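Local coordinates for protein glycerate 2-kinase (PDB 1X3L) that phosphorylates D-glycerate to 2-phosphoglycerate with ATP, and can also use other nucleotides or pyrophosphate as phosphate donor, at residues Lys171-Lys183 with His240-Leu253. Numbering follows the deposited sequence.
Sequences KHISKVKGGKLAK and HIERGLRGEVEETL
The methyl CG2 of Thr252 sits over the centre of one face of the His172 ring, 4.1 Å from the centroid in a CH-pi contact, while a carboxylate oxygen of Glu251 reaches the ring's edge. There His172 NE2 donates a hydrogen bond to Glu251 OE2, bent at the hydrogen and modelled so short (2.5 Å) that its exact length is doubtful; ring and carboxylate planes are 72° apart. Histidine suits the place because its two ring nitrogens serve two partners, NE2 the carboxylate and ND1 the Thr168 carbonyl; Phe217 meets the ring edge-to-face. The backbone N of Thr252 also bonds to Glu251 OE2, on its anti side, a second grip on that oxygen. With OG1 between its backbone N and carbonyl carbon (chi1 45°), Thr252 lays CG2 on the ring and bonds through OG1 to Asp213. The carbonyl O of His172 lies at the edge of the His240 ring, in its plane, 3.1 Å from CD2; the far nitrogen, ND1, bonds to Glu142.

The contact joins the loop after helix 163-171 to the chain that follows helix 235-246, whose end is a Schellman motif at Gly247; both segments lead into neighbouring strands of the parallel sheet, 188-194 and 260-266. In a type I' turn from Lys177 to Lys180, glycines suit positions 178 and 179: both have positive phi, and Thr252 CG2 and Leu253 CB crowd the sites a CB would take. Gly178 O accepts from Leu253 N at 2.9 Å.

Bent at its last torsion (chi4 -63°), the long Lys180 chain lets NZ donate to Glu250 O and Glu251 O from above their carbonyl planes, 3.2 Å from each, and to water 1. A leucine in its place would probably leave both carbonyls without this donor and the water without one partner. Lys183 NZ shares that water with Glu250 OE1, to which it also forms a weak 3.3 Å salt bridge, while its CG packs on Leu253 CD1.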
# COMPACT_ATOMS: atom_id res chain seq x y z
N LYS A 171 -4.77 -19.19 -3.10
CA LYS A 171 -3.58 -19.32 -3.94
C LYS A 171 -3.53 -20.69 -4.62
O LYS A 171 -2.98 -20.81 -5.72
CB LYS A 171 -2.30 -19.11 -3.11
CG LYS A 171 -2.06 -17.66 -2.70
CD LYS A 171 -0.75 -17.50 -1.93
CE LYS A 171 -0.52 -16.03 -1.60
NZ LYS A 171 0.85 -15.77 -1.07
N HIS A 172 -4.12 -21.70 -3.99
CA HIS A 172 -4.11 -23.04 -4.57
C HIS A 172 -5.27 -23.40 -5.49
O HIS A 172 -5.44 -24.56 -5.84
CB HIS A 172 -3.97 -24.09 -3.46
CG HIS A 172 -2.59 -24.16 -2.87
ND1 HIS A 172 -2.14 -23.27 -1.92
CD2 HIS A 172 -1.54 -24.96 -3.16
CE1 HIS A 172 -0.87 -23.51 -1.66
NE2 HIS A 172 -0.48 -24.53 -2.40
N ILE A 173 -6.07 -22.41 -5.87
CA ILE A 173 -7.18 -22.64 -6.79
C ILE A 173 -7.21 -21.53 -7.82
O ILE A 173 -8.23 -21.27 -8.46
CB ILE A 173 -8.55 -22.72 -6.09
CG1 ILE A 173 -8.79 -21.47 -5.24
CG2 ILE A 173 -8.63 -23.99 -5.25
CD1 ILE A 173 -10.15 -21.45 -4.57
N SER A 174 -6.06 -20.87 -7.97
CA SER A 174 -5.90 -19.79 -8.92
C SER A 174 -4.73 -20.10 -9.85
O SER A 174 -3.69 -20.59 -9.40
CB SER A 174 -5.62 -18.48 -8.18
OG SER A 174 -5.16 -17.48 -9.08
N LYS A 175 -4.88 -19.80 -11.13
CA LYS A 175 -3.82 -20.07 -12.09
C LYS A 175 -2.77 -18.96 -12.17
O LYS A 175 -1.75 -19.13 -12.84
CB LYS A 175 -4.44 -20.29 -13.48
CG LYS A 175 -5.36 -21.51 -13.55
CD LYS A 175 -5.84 -21.79 -14.97
CE LYS A 175 -4.70 -22.14 -15.91
NZ LYS A 175 -5.18 -22.42 -17.29
N VAL A 176 -2.99 -17.85 -11.48
CA VAL A 176 -2.03 -16.75 -11.52
C VAL A 176 -1.45 -16.32 -10.17
O VAL A 176 -0.39 -15.69 -10.11
CB VAL A 176 -2.63 -15.52 -12.23
CG1 VAL A 176 -2.87 -15.84 -13.70
CG2 VAL A 176 -3.93 -15.12 -11.56
N LYS A 177 -2.14 -16.65 -9.09
CA LYS A 177 -1.68 -16.27 -7.76
C LYS A 177 -0.65 -17.27 -7.24
O LYS A 177 -0.41 -18.31 -7.85
CB LYS A 177 -2.87 -16.20 -6.81
CG LYS A 177 -3.82 -15.04 -7.11
CD LYS A 177 -5.12 -15.18 -6.34
CE LYS A 177 -5.94 -13.89 -6.38
NZ LYS A 177 -6.13 -13.38 -7.76
N GLY A 178 -0.02 -16.94 -6.11
CA GLY A 178 0.97 -17.83 -5.53
C GLY A 178 2.19 -18.03 -6.41
O GLY A 178 2.71 -19.14 -6.52
N GLY A 179 2.65 -16.94 -7.03
CA GLY A 179 3.82 -17.00 -7.89
C GLY A 179 3.61 -17.65 -9.25
O GLY A 179 4.53 -17.72 -10.06
N LYS A 180 2.39 -18.11 -9.52
CA LYS A 180 2.11 -18.78 -10.79
C LYS A 180 2.24 -17.89 -12.02
O LYS A 180 2.60 -18.37 -13.09
CB LYS A 180 0.74 -19.46 -10.73
CG LYS A 180 0.74 -20.70 -9.84
CD LYS A 180 -0.63 -21.36 -9.75
CE LYS A 180 -0.54 -22.72 -9.10
NZ LYS A 180 0.30 -23.67 -9.92
N LEU A 181 1.95 -16.60 -11.88
CA LEU A 181 2.07 -15.70 -13.02
C LEU A 181 3.55 -15.62 -13.40
O LEU A 181 3.91 -15.69 -14.57
CB LEU A 181 1.54 -14.30 -12.67
CG LEU A 181 1.44 -13.30 -13.83
CD1 LEU A 181 0.36 -13.75 -14.81
CD2 LEU A 181 1.12 -11.91 -13.29
N ALA A 182 4.41 -15.49 -12.40
CA ALA A 182 5.85 -15.41 -12.64
C ALA A 182 6.37 -16.69 -13.30
O ALA A 182 7.31 -16.65 -14.08
CB ALA A 182 6.59 -15.16 -11.34
N LYS A 183 5.77 -17.83 -12.97
CA LYS A 183 6.20 -19.10 -13.56
C LYS A 183 5.91 -19.16 -15.06
O LYS A 183 6.49 -19.97 -15.77
CB LYS A 183 5.52 -20.29 -12.87
CG LYS A 183 6.01 -20.54 -11.45
CD LYS A 183 5.31 -21.75 -10.83
CE LYS A 183 5.67 -23.05 -11.53
NZ LYS A 183 5.03 -24.23 -10.88
N HIS A 240 -9.79 -30.33 -7.50
CA HIS A 240 -8.54 -29.71 -7.91
C HIS A 240 -7.47 -29.90 -6.85
O HIS A 240 -6.30 -30.13 -7.17
CB HIS A 240 -8.70 -28.22 -8.17
CG HIS A 240 -7.41 -27.53 -8.49
ND1 HIS A 240 -6.71 -27.78 -9.65
CD2 HIS A 240 -6.66 -26.67 -7.76
CE1 HIS A 240 -5.57 -27.10 -9.62
NE2 HIS A 240 -5.52 -26.42 -8.49
N ILE A 241 -7.87 -29.79 -5.59
CA ILE A 241 -6.93 -29.95 -4.49
C ILE A 241 -6.46 -31.40 -4.36
O ILE A 241 -5.28 -31.64 -4.09
CB ILE A 241 -7.55 -29.44 -3.16
CG1 ILE A 241 -7.65 -27.91 -3.21
CG2 ILE A 241 -6.71 -29.90 -1.97
CD1 ILE A 241 -8.37 -27.29 -2.03
N GLU A 242 -7.36 -32.35 -4.55
CA GLU A 242 -6.99 -33.76 -4.49
C GLU A 242 -6.00 -34.05 -5.61
O GLU A 242 -5.04 -34.81 -5.44
CB GLU A 242 -8.22 -34.66 -4.64
CG GLU A 242 -9.11 -34.73 -3.40
CD GLU A 242 -8.38 -35.29 -2.20
OE1 GLU A 242 -7.67 -36.31 -2.36
OE2 GLU A 242 -8.50 -34.73 -1.10
N ARG A 243 -6.23 -33.45 -6.78
CA ARG A 243 -5.34 -33.63 -7.91
C ARG A 243 -3.96 -33.08 -7.54
O ARG A 243 -2.94 -33.66 -7.90
CB ARG A 243 -5.86 -32.91 -9.15
CG ARG A 243 -7.15 -33.49 -9.74
CD ARG A 243 -7.37 -32.94 -11.13
NE ARG A 243 -6.31 -33.39 -12.04
CZ ARG A 243 -6.00 -32.79 -13.19
NH1 ARG A 243 -6.67 -31.72 -13.59
NH2 ARG A 243 -5.02 -33.28 -13.93
N GLY A 244 -3.95 -31.95 -6.83
CA GLY A 244 -2.70 -31.35 -6.41
C GLY A 244 -1.97 -32.27 -5.43
O GLY A 244 -0.75 -32.40 -5.47
N LEU A 245 -2.73 -32.91 -4.56
CA LEU A 245 -2.15 -33.83 -3.59
C LEU A 245 -1.54 -35.04 -4.31
O LEU A 245 -0.55 -35.60 -3.85
CB LEU A 245 -3.21 -34.30 -2.60
CG LEU A 245 -3.73 -33.25 -1.62
CD1 LEU A 245 -4.80 -33.88 -0.75
CD2 LEU A 245 -2.57 -32.72 -0.77
N ARG A 246 -2.14 -35.42 -5.43
CA ARG A 246 -1.63 -36.56 -6.19
C ARG A 246 -0.47 -36.14 -7.08
O ARG A 246 0.21 -36.98 -7.67
CB ARG A 246 -2.75 -37.17 -7.05
CG ARG A 246 -3.79 -37.95 -6.26
CD ARG A 246 -4.65 -38.80 -7.20
NE ARG A 246 -5.69 -38.04 -7.88
CZ ARG A 246 -6.82 -37.63 -7.30
NH1 ARG A 246 -7.06 -37.92 -6.02
NH2 ARG A 246 -7.72 -36.95 -8.00
N GLY A 247 -0.24 -34.83 -7.17
CA GLY A 247 0.86 -34.34 -8.00
C GLY A 247 0.49 -34.21 -9.46
O GLY A 247 1.37 -34.10 -10.32
N GLU A 248 -0.80 -34.20 -9.75
CA GLU A 248 -1.29 -34.08 -11.13
C GLU A 248 -1.26 -32.64 -11.63
O GLU A 248 -1.25 -32.38 -12.83
CB GLU A 248 -2.70 -34.64 -11.23
CG GLU A 248 -2.77 -36.15 -11.06
CD GLU A 248 -4.19 -36.66 -10.90
OE1 GLU A 248 -5.10 -36.04 -11.48
OE2 GLU A 248 -4.38 -37.69 -10.21
N VAL A 249 -1.26 -31.69 -10.70
CA VAL A 249 -1.22 -30.28 -11.06
C VAL A 249 -0.06 -29.62 -10.31
O VAL A 249 0.28 -30.03 -9.20
CB VAL A 249 -2.55 -29.55 -10.73
CG1 VAL A 249 -3.67 -30.13 -11.58
CG2 VAL A 249 -2.87 -29.69 -9.26
N GLU A 250 0.55 -28.61 -10.92
CA GLU A 250 1.69 -27.95 -10.31
C GLU A 250 1.35 -27.20 -9.03
O GLU A 250 0.25 -26.67 -8.85
CB GLU A 250 2.36 -27.01 -11.32
CG GLU A 250 2.85 -27.74 -12.57
CD GLU A 250 3.57 -26.82 -13.54
OE1 GLU A 250 3.40 -25.58 -13.44
OE2 GLU A 250 4.29 -27.34 -14.42
N GLU A 251 2.33 -27.17 -8.14
CA GLU A 251 2.21 -26.50 -6.85
C GLU A 251 2.44 -25.00 -7.09
O GLU A 251 2.84 -24.60 -8.20
CB GLU A 251 3.28 -27.08 -5.91
CG GLU A 251 3.34 -26.47 -4.53
CD GLU A 251 2.06 -26.66 -3.75
OE1 GLU A 251 1.80 -27.78 -3.25
OE2 GLU A 251 1.31 -25.67 -3.63
N THR A 252 2.17 -24.17 -6.09
CA THR A 252 2.41 -22.73 -6.23
C THR A 252 3.93 -22.59 -6.19
O THR A 252 4.63 -23.50 -5.76
CB THR A 252 1.77 -21.93 -5.07
OG1 THR A 252 2.03 -22.58 -3.83
CG2 THR A 252 0.26 -21.82 -5.27
N LEU A 253 4.45 -21.45 -6.66
CA LEU A 253 5.89 -21.23 -6.70
C LEU A 253 6.57 -21.48 -5.35
O LEU A 253 6.19 -20.89 -4.33
CB LEU A 253 6.21 -19.81 -7.17
CG LEU A 253 7.70 -19.49 -7.30
CD1 LEU A 253 8.32 -20.44 -8.31
CD2 LEU A 253 7.90 -18.05 -7.73
O HOH W 1 2.39 -23.39 -11.87
O HOH W 2 5.84 -24.57 -8.45